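Local structure of putative acyl-CoA N-acyltransferase (Klebsiella pneumoniae subsp. pneumoniae, 3LOD) at residues A[39-52]-A[65-79]. The protein probably transfers an acyl group, other than an aminoacyl group, from acyl-CoA to an unidentified acceptor, as GNAT-family acyltransferases do. Numbering follows the deposited sequence.
Sequences LDLSQLPPQTVIAL and GAIVLSEEGFGEMKR
Leu41 lies over the sheet face that carries Ala66 and Val68, its two methyls dividing the work. Leu41 CD1 sits 3.7 Å from Arg79 CG, with the methyl of Ala66 close beside it, while Leu41 CD2 meets Val68 CG2, also at 3.7 Å. The Leu41 and Arg79 side chains run past each other in opposite directions. Arg79, bent at chi2 and chi3 (-43° and -134°), brings NE to a water in the guanidinium plane; this water accepts from NE and from Leu41 N, tying the backbone at Leu41 to strand 74-82, and NH2 forms a salt bridge with Asp24 of helix 14-26. Leu44 adds CD2 against Val68 CG1 at 4.1 Å, crossing that valine at about a right angle. Thr48 turns the chain into the strand: its N and OG1 both donate to Pro45 O, and Thr48 O accepts from Leu69 N at 2.9 Å. From here strands 49-55 and 61-69 form an antiparallel hairpin in the central mixed sheet of the GNAT fold, and strand 74-82 continues the sheet beyond 61-69. Val49 pairs with Val68 and Ala51 with Ala66, both non-hydrogen-bonded pairs whose side chains share the Leu41 face. Ile50 is gripped at both backbone ends, its N donating to Ile67 O (2.8 Å, 167°) and its O accepting from Ile67 N (2.7 Å). The Ile50 side chain emerges on the opposite face, where Ile50 CB lies 4.3 Å from Ile67 CB. Leu52 and Gly65 make the next hydrogen-bonded pair, and on this second face helix 91-104 packs Leu99 against both Leu52 and Ile67.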
loop_
_atom_site.group_PDB
_atom_site.type_symbol
_atom_site.label_atom_id
_atom_site.label_comp_id
_atom_site.label_asym_id
_atom_site.label_seq_id
_atom_site.Cartn_x
_atom_site.Cartn_y
_atom_site.Cartn_z
ATOM N N LEU A 39 -13.227 4.501 -2.095
ATOM C CA LEU A 39 -13.858 5.802 -1.785
ATOM C C LEU A 39 -12.857 6.963 -1.301
ATOM O O LEU A 39 -12.431 7.821 -2.133
ATOM C CB LEU A 39 -15.098 5.575 -0.853
ATOM C CG LEU A 39 -15.025 4.556 0.326
ATOM C CD1 LEU A 39 -14.624 5.203 1.721
ATOM C CD2 LEU A 39 -16.326 3.704 0.449
ATOM N N ASP A 40 -12.463 6.967 -0.006
ATOM C CA ASP A 40 -11.714 8.109 0.621
ATOM C C ASP A 40 -10.439 8.669 -0.106
ATOM O O ASP A 40 -10.153 9.850 0.023
ATOM C CB ASP A 40 -11.480 7.899 2.167
ATOM C CG ASP A 40 -11.430 9.271 3.012
ATOM O OD1 ASP A 40 -11.659 9.215 4.261
ATOM O OD2 ASP A 40 -11.174 10.387 2.465
ATOM N N LEU A 41 -9.672 7.886 -0.854
ATOM C CA LEU A 41 -8.427 8.465 -1.401
ATOM C C LEU A 41 -8.623 9.571 -2.429
ATOM O O LEU A 41 -7.750 10.413 -2.616
ATOM C CB LEU A 41 -7.497 7.403 -1.986
ATOM C CG LEU A 41 -6.586 6.549 -1.103
ATOM C CD1 LEU A 41 -5.776 5.665 -1.978
ATOM C CD2 LEU A 41 -5.666 7.361 -0.257
ATOM N N SER A 42 -9.765 9.562 -3.103
ATOM C CA SER A 42 -10.015 10.512 -4.181
ATOM C C SER A 42 -10.177 11.940 -3.686
ATOM O O SER A 42 -9.821 12.865 -4.402
ATOM C CB SER A 42 -11.232 10.083 -4.997
ATOM O OG SER A 42 -12.184 9.443 -4.173
ATOM N N GLN A 43 -10.685 12.111 -2.462
ATOM C CA GLN A 43 -11.008 13.441 -1.890
ATOM C C GLN A 43 -9.799 14.272 -1.536
ATOM O O GLN A 43 -9.832 15.493 -1.628
ATOM C CB GLN A 43 -11.814 13.330 -0.590
ATOM C CG GLN A 43 -12.503 12.005 -0.330
ATOM C CD GLN A 43 -13.937 11.928 -0.838
ATOM O OE1 GLN A 43 -14.595 10.896 -0.682
ATOM N NE2 GLN A 43 -14.434 13.018 -1.428
ATOM N N LEU A 44 -8.741 13.606 -1.088
ATOM C CA LEU A 44 -7.611 14.270 -0.444
ATOM C C LEU A 44 -6.865 15.193 -1.395
ATOM O O LEU A 44 -6.877 14.977 -2.616
ATOM C CB LEU A 44 -6.650 13.232 0.152
ATOM C CG LEU A 44 -6.916 12.651 1.542
ATOM C CD1 LEU A 44 -8.352 12.233 1.782
ATOM C CD2 LEU A 44 -6.064 11.448 1.695
ATOM N N PRO A 45 -6.236 16.246 -0.841
ATOM C CA PRO A 45 -5.231 16.983 -1.628
ATOM C C PRO A 45 -4.231 16.030 -2.352
ATOM O O PRO A 45 -3.498 15.270 -1.708
ATOM C CB PRO A 45 -4.551 17.890 -0.590
ATOM C CG PRO A 45 -5.325 17.661 0.744
ATOM C CD PRO A 45 -6.589 16.942 0.410
ATOM N N PRO A 46 -4.232 16.055 -3.692
ATOM C CA PRO A 46 -3.483 15.180 -4.612
ATOM C C PRO A 46 -1.956 15.187 -4.494
ATOM O O PRO A 46 -1.326 14.200 -4.842
ATOM C CB PRO A 46 -3.878 15.728 -5.984
ATOM C CG PRO A 46 -5.290 16.337 -5.752
ATOM C CD PRO A 46 -5.087 17.009 -4.426
ATOM N N GLN A 47 -1.358 16.293 -4.056
ATOM C CA GLN A 47 0.074 16.326 -3.768
ATOM C C GLN A 47 0.370 15.328 -2.644
ATOM O O GLN A 47 1.438 14.723 -2.614
ATOM C CB GLN A 47 0.525 17.712 -3.302
ATOM C CG GLN A 47 0.358 18.802 -4.339
ATOM C CD GLN A 47 -0.987 19.573 -4.225
ATOM O OE1 GLN A 47 -0.989 20.796 -4.000
ATOM N NE2 GLN A 47 -2.119 18.866 -4.379
ATOM N N THR A 48 -0.585 15.171 -1.726
ATOM C CA THR A 48 -0.361 14.421 -0.522
ATOM C C THR A 48 -0.547 12.926 -0.723
ATOM O O THR A 48 -0.369 12.159 0.217
ATOM C CB THR A 48 -1.277 14.883 0.634
ATOM O OG1 THR A 48 -2.603 14.354 0.446
ATOM C CG2 THR A 48 -1.270 16.436 0.783
ATOM N N VAL A 49 -0.874 12.496 -1.936
ATOM C CA VAL A 49 -1.105 11.078 -2.177
ATOM C C VAL A 49 -0.151 10.514 -3.227
ATOM O O VAL A 49 -0.054 11.057 -4.333
ATOM C CB VAL A 49 -2.569 10.845 -2.662
ATOM C CG1 VAL A 49 -2.840 9.348 -3.054
ATOM C CG2 VAL A 49 -3.590 11.358 -1.624
ATOM N N ILE A 50 0.576 9.454 -2.874
ATOM C CA ILE A 50 1.318 8.672 -3.859
ATOM C C ILE A 50 0.531 7.399 -4.103
ATOM O O ILE A 50 0.149 6.695 -3.143
ATOM C CB ILE A 50 2.716 8.255 -3.353
ATOM C CG1 ILE A 50 3.638 9.460 -3.204
ATOM C CG2 ILE A 50 3.376 7.196 -4.256
ATOM C CD1 ILE A 50 4.737 9.144 -2.190
ATOM N N ALA A 51 0.332 7.084 -5.375
ATOM C CA ALA A 51 -0.421 5.929 -5.760
ATOM C C ALA A 51 0.269 5.308 -6.960
ATOM O O ALA A 51 0.594 6.003 -7.949
ATOM C CB ALA A 51 -1.793 6.353 -6.131
ATOM N N LEU A 52 0.459 3.998 -6.886
ATOM C CA LEU A 52 1.176 3.230 -7.923
ATOM C C LEU A 52 0.432 1.955 -8.329
ATOM O O LEU A 52 -0.349 1.412 -7.527
ATOM C CB LEU A 52 2.557 2.822 -7.391
ATOM C CG LEU A 52 3.562 3.907 -6.979
ATOM C CD1 LEU A 52 4.917 3.305 -6.524
ATOM C CD2 LEU A 52 3.772 4.960 -8.064
ATOM N N GLY A 65 -1.069 0.208 -4.832
ATOM C CA GLY A 65 -0.970 0.638 -3.432
ATOM C C GLY A 65 -0.716 2.128 -3.360
ATOM O O GLY A 65 -0.478 2.790 -4.386
ATOM N N ALA A 66 -0.751 2.666 -2.147
ATOM C CA ALA A 66 -0.718 4.111 -1.998
ATOM C C ALA A 66 -0.181 4.533 -0.642
ATOM O O ALA A 66 -0.241 3.756 0.365
ATOM C CB ALA A 66 -2.079 4.687 -2.204
ATOM N N ILE A 67 0.359 5.744 -0.626
ATOM C CA ILE A 67 0.890 6.328 0.590
ATOM C C ILE A 67 0.315 7.713 0.688
ATOM O O ILE A 67 0.363 8.487 -0.284
ATOM C CB ILE A 67 2.421 6.426 0.544
ATOM C CG1 ILE A 67 3.020 5.036 0.666
ATOM C CG2 ILE A 67 2.950 7.361 1.658
ATOM C CD1 ILE A 67 4.493 4.995 0.345
ATOM N N VAL A 68 -0.227 8.019 1.860
ATOM C CA VAL A 68 -0.723 9.351 2.185
ATOM C C VAL A 68 0.302 9.998 3.084
ATOM O O VAL A 68 0.563 9.465 4.182
ATOM C CB VAL A 68 -2.008 9.253 2.979
ATOM C CG1 VAL A 68 -2.462 10.680 3.483
ATOM C CG2 VAL A 68 -3.095 8.558 2.152
ATOM N N LEU A 69 0.880 11.125 2.623
ATOM C CA LEU A 69 1.923 11.886 3.338
ATOM C C LEU A 69 1.431 13.040 4.220
ATOM O O LEU A 69 0.610 13.851 3.810
ATOM C CB LEU A 69 2.862 12.512 2.345
ATOM C CG LEU A 69 3.509 11.716 1.246
ATOM C CD1 LEU A 69 3.932 12.735 0.197
ATOM C CD2 LEU A 69 4.686 11.098 1.886
ATOM N N SER A 70 2.015 13.163 5.411
ATOM C CA SER A 70 1.631 14.171 6.366
ATOM C C SER A 70 2.681 15.267 6.316
ATOM O O SER A 70 3.764 15.084 5.746
ATOM C CB SER A 70 1.618 13.541 7.742
ATOM O OG SER A 70 2.893 13.676 8.383
ATOM N N GLU A 71 2.385 16.408 6.923
ATOM C CA GLU A 71 3.357 17.486 6.842
ATOM C C GLU A 71 4.540 17.313 7.818
ATOM O O GLU A 71 5.525 18.023 7.704
ATOM C CB GLU A 71 2.718 18.894 6.881
ATOM C CG GLU A 71 1.731 19.136 8.013
ATOM C CD GLU A 71 0.886 20.400 7.800
ATOM O OE1 GLU A 71 0.052 20.422 6.857
ATOM O OE2 GLU A 71 1.046 21.362 8.584
ATOM N N GLU A 72 4.481 16.347 8.730
ATOM C CA GLU A 72 5.668 16.086 9.556
ATOM C C GLU A 72 6.584 14.950 9.050
ATOM O O GLU A 72 7.422 14.441 9.814
ATOM C CB GLU A 72 5.293 15.880 11.024
ATOM C CG GLU A 72 4.666 17.091 11.662
ATOM C CD GLU A 72 5.516 18.372 11.534
ATOM O OE1 GLU A 72 6.785 18.305 11.640
ATOM O OE2 GLU A 72 4.903 19.455 11.318
ATOM N N GLY A 73 6.432 14.558 7.776
ATOM C CA GLY A 73 7.304 13.542 7.205
ATOM C C GLY A 73 6.938 12.081 7.472
ATOM O O GLY A 73 7.694 11.173 7.062
ATOM N N PHE A 74 5.815 11.825 8.153
ATOM C CA PHE A 74 5.219 10.487 8.163
ATOM C C PHE A 74 4.412 10.263 6.884
ATOM O O PHE A 74 3.991 11.211 6.229
ATOM C CB PHE A 74 4.328 10.293 9.391
ATOM C CG PHE A 74 5.099 10.343 10.669
ATOM C CD1 PHE A 74 5.383 11.563 11.280
ATOM C CD2 PHE A 74 5.653 9.203 11.201
ATOM C CE1 PHE A 74 6.140 11.639 12.436
ATOM C CE2 PHE A 74 6.410 9.283 12.385
ATOM C CZ PHE A 74 6.654 10.496 12.973
ATOM N N GLY A 75 4.261 9.003 6.520
ATOM C CA GLY A 75 3.516 8.582 5.354
ATOM C C GLY A 75 2.679 7.415 5.859
ATOM O O GLY A 75 3.154 6.586 6.676
ATOM N N GLU A 76 1.422 7.348 5.437
ATOM C CA GLU A 76 0.682 6.169 5.765
ATOM C C GLU A 76 0.481 5.346 4.489
ATOM O O GLU A 76 -0.034 5.880 3.483
ATOM C CB GLU A 76 -0.627 6.524 6.407
ATOM C CG GLU A 76 -1.422 5.295 6.607
ATOM C CD GLU A 76 -2.781 5.532 7.190
ATOM O OE1 GLU A 76 -3.094 6.678 7.660
ATOM O OE2 GLU A 76 -3.519 4.545 7.219
ATOM N N MET A 77 0.872 4.075 4.545
ATOM C CA MET A 77 0.678 3.072 3.449
ATOM C C MET A 77 -0.676 2.366 3.557
ATOM O O MET A 77 -1.071 1.820 4.619
ATOM C CB MET A 77 1.769 2.005 3.439
ATOM C CG MET A 77 1.725 1.214 2.157
ATOM S SD MET A 77 3.219 0.281 1.748
ATOM C CE MET A 77 4.337 1.570 1.575
ATOM N N LYS A 78 -1.414 2.382 2.448
ATOM C CA LYS A 78 -2.732 1.809 2.489
ATOM C C LYS A 78 -3.145 1.430 1.088
ATOM O O LYS A 78 -2.454 1.762 0.071
ATOM C CB LYS A 78 -3.705 2.777 3.128
ATOM C CG LYS A 78 -4.035 4.001 2.316
ATOM C CD LYS A 78 -4.537 5.175 3.184
ATOM C CE LYS A 78 -5.911 4.964 3.841
ATOM N NZ LYS A 78 -6.334 6.265 4.549
ATOM N N ARG A 79 -4.260 0.714 1.043
ATOM C CA ARG A 79 -4.842 0.246 -0.197
ATOM C C ARG A 79 -3.925 -0.573 -1.032
ATOM O O ARG A 79 -3.965 -0.453 -2.247
ATOM C CB ARG A 79 -5.388 1.387 -1.062
ATOM C CG ARG A 79 -6.338 2.383 -0.390
ATOM C CD ARG A 79 -7.375 1.738 0.509
ATOM N NE ARG A 79 -8.701 2.285 0.290
ATOM C CZ ARG A 79 -9.790 1.543 0.431
ATOM N NH1 ARG A 79 -11.003 2.065 0.185
ATOM N NH2 ARG A 79 -9.643 0.254 0.790
HETATM O O HOH W 1 -9.394 4.930 -0.650
#